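Local atomic coordinates of acyl-CoA dehydrogenase domain protein Tcur3481 (Thermomonospora curvata, PDB entry 6WY9), a protein that binds FAD and probably works as an acyl-CoA dehydrogenase. Residues 11-16 with 75-80. Numbering follows the deposited sequence.
Sequences ELQGLA and LEEQGR
Two helical turns come together most closely at Ala16 and Glu77, whose CA atoms lie 6.5 Å apart, and no hydrogen bond passes between 11-16 and 75-80. Alanine suits the closest point of approach: its methyl group points at the other helix and is short enough to meet the first methylene of Glu77, Ala16 CB lying 4.0 Å from Glu77 CB. One turn earlier, a partly exposed site suits Gln13, whose long aliphatic stem reaches the Glu77 side chain and ends in a polar amide. With CG anti to the backbone N (chi1 177°) and the chain extended beyond it, Gln13 runs across Glu77 at about a right angle. The touching is done by the aliphatic part, Gln13 CG resting 3.7 Å from Glu77 OE2, while the amide and carboxylate planes stand 76° apart. Both helices, 5-23 and 67-80, belong to the helical N-terminal domain of the acyl-CoA dehydrogenase fold, and the contact lies away from the FAD site. Further along the same interface Leu12 packs on Ala70 and Val73, and Leu75, on another side of helix 67-80, meets helix 215-248. A glutamate suits the position of Glu77 because its methylenes serve the packing while its carboxylate, on a chain bent at chi2 (-53°), stays among cations. Glu77 OE2 forms a salt bridge with Arg80 NH1 at 2.7 Å and another with Arg17, just beyond 11-16, so the charge ties the two helices together. An alanine in place of Glu77 would probably leave Arg17 without this carboxylate and Arg80 with Glu76 alone, the close like charges of the arginines less well compensated. Glu76, one residue earlier, joins the network, its OE2 2.9 Å from Arg80 NH2 in a salt bridge whose hydrogen bond is weak.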
loop_
_atom_site.group_PDB
_atom_site.type_symbol
_atom_site.label_atom_id
_atom_site.label_comp_id
_atom_site.label_asym_id
_atom_site.label_seq_id
_atom_site.Cartn_x
_atom_site.Cartn_y
_atom_site.Cartn_z
ATOM N N GLU B 11 -28.878 -10.520 -21.640
ATOM C CA GLU B 11 -30.286 -10.236 -21.387
ATOM C C GLU B 11 -30.565 -10.170 -19.888
ATOM O O GLU B 11 -31.245 -9.255 -19.404
ATOM C CB GLU B 11 -31.167 -11.290 -22.061
ATOM C CG GLU B 11 -30.881 -11.449 -23.544
ATOM C CD GLU B 11 -31.844 -12.405 -24.249
ATOM O OE1 GLU B 11 -32.886 -12.772 -23.653
ATOM O OE2 GLU B 11 -31.558 -12.785 -25.407
ATOM N N LEU B 12 -30.054 -11.143 -19.133
ATOM C CA LEU B 12 -30.216 -11.114 -17.683
ATOM C C LEU B 12 -29.754 -9.778 -17.116
ATOM O O LEU B 12 -30.451 -9.130 -16.327
ATOM C CB LEU B 12 -29.410 -12.262 -17.067
ATOM C CG LEU B 12 -29.628 -12.687 -15.618
ATOM C CD1 LEU B 12 -28.839 -13.953 -15.403
ATOM C CD2 LEU B 12 -29.151 -11.634 -14.684
ATOM N N GLN B 13 -28.576 -9.342 -17.539
ATOM C CA GLN B 13 -27.983 -8.138 -16.983
ATOM C C GLN B 13 -28.828 -6.893 -17.289
ATOM O O GLN B 13 -29.058 -6.044 -16.415
ATOM C CB GLN B 13 -26.569 -8.005 -17.532
ATOM C CG GLN B 13 -25.859 -6.770 -17.087
ATOM C CD GLN B 13 -24.446 -6.733 -17.611
ATOM O OE1 GLN B 13 -23.500 -6.939 -16.863
ATOM N NE2 GLN B 13 -24.295 -6.470 -18.898
ATOM N N GLY B 14 -29.289 -6.758 -18.531
ATOM C CA GLY B 14 -30.107 -5.605 -18.868
ATOM C C GLY B 14 -31.404 -5.562 -18.083
ATOM O O GLY B 14 -31.848 -4.494 -17.646
ATOM N N LEU B 15 -32.037 -6.718 -17.902
ATOM C CA LEU B 15 -33.291 -6.763 -17.158
ATOM C C LEU B 15 -33.063 -6.340 -15.712
ATOM O O LEU B 15 -33.788 -5.486 -15.174
ATOM C CB LEU B 15 -33.878 -8.173 -17.248
ATOM C CG LEU B 15 -35.267 -8.532 -16.743
ATOM C CD1 LEU B 15 -36.255 -7.434 -17.107
ATOM C CD2 LEU B 15 -35.723 -9.913 -17.322
ATOM N N ALA B 16 -32.055 -6.935 -15.063
ATOM C CA ALA B 16 -31.763 -6.565 -13.681
ATOM C C ALA B 16 -31.431 -5.084 -13.582
ATOM O O ALA B 16 -31.907 -4.386 -12.678
ATOM C CB ALA B 16 -30.618 -7.411 -13.129
ATOM N N LEU B 75 -26.026 -10.481 -8.985
ATOM C CA LEU B 75 -25.479 -9.840 -7.788
ATOM C C LEU B 75 -24.622 -8.631 -8.138
ATOM O O LEU B 75 -24.541 -7.667 -7.355
ATOM C CB LEU B 75 -24.643 -10.855 -6.963
ATOM C CG LEU B 75 -25.489 -11.972 -6.324
ATOM C CD1 LEU B 75 -24.630 -12.940 -5.487
ATOM C CD2 LEU B 75 -26.667 -11.371 -5.497
ATOM N N GLU B 76 -23.891 -8.714 -9.252
ATOM C CA GLU B 76 -23.070 -7.590 -9.646
ATOM C C GLU B 76 -23.942 -6.383 -9.994
ATOM O O GLU B 76 -23.653 -5.252 -9.567
ATOM C CB GLU B 76 -22.158 -7.979 -10.814
ATOM C CG GLU B 76 -21.324 -6.805 -11.286
ATOM C CD GLU B 76 -20.386 -7.122 -12.460
ATOM O OE1 GLU B 76 -20.362 -8.272 -12.950
ATOM O OE2 GLU B 76 -19.665 -6.196 -12.897
ATOM N N GLU B 77 -25.015 -6.588 -10.757
ATOM C CA GLU B 77 -25.942 -5.472 -10.973
ATOM C C GLU B 77 -26.548 -4.988 -9.670
ATOM O O GLU B 77 -26.782 -3.790 -9.506
ATOM C CB GLU B 77 -27.098 -5.846 -11.908
ATOM C CG GLU B 77 -26.760 -5.692 -13.327
ATOM C CD GLU B 77 -26.206 -4.316 -13.705
ATOM O OE1 GLU B 77 -26.788 -3.228 -13.435
ATOM O OE2 GLU B 77 -25.171 -4.358 -14.337
ATOM N N GLN B 78 -26.897 -5.905 -8.770
ATOM C CA GLN B 78 -27.450 -5.453 -7.501
ATOM C C GLN B 78 -26.473 -4.534 -6.771
ATOM O O GLN B 78 -26.857 -3.457 -6.290
ATOM C CB GLN B 78 -27.841 -6.631 -6.609
ATOM C CG GLN B 78 -28.108 -6.117 -5.192
ATOM C CD GLN B 78 -28.228 -7.180 -4.148
ATOM O OE1 GLN B 78 -27.653 -8.284 -4.262
ATOM N NE2 GLN B 78 -28.932 -6.851 -3.074
ATOM N N GLY B 79 -25.195 -4.928 -6.686
ATOM C CA GLY B 79 -24.226 -4.072 -6.008
ATOM C C GLY B 79 -24.025 -2.735 -6.695
ATOM O O GLY B 79 -23.794 -1.715 -6.033
ATOM N N ARG B 80 -24.130 -2.704 -8.028
ATOM C CA ARG B 80 -24.000 -1.432 -8.745
ATOM C C ARG B 80 -24.985 -0.376 -8.248
ATOM O O ARG B 80 -24.721 0.831 -8.350
ATOM C CB ARG B 80 -24.229 -1.671 -10.226
ATOM C CG ARG B 80 -23.059 -1.442 -11.070
ATOM C CD ARG B 80 -23.393 -1.860 -12.474
ATOM N NE ARG B 80 -22.197 -2.300 -13.168
ATOM C CZ ARG B 80 -21.903 -3.567 -13.437
ATOM N NH1 ARG B 80 -22.731 -4.558 -13.088
ATOM N NH2 ARG B 80 -20.772 -3.840 -14.080
#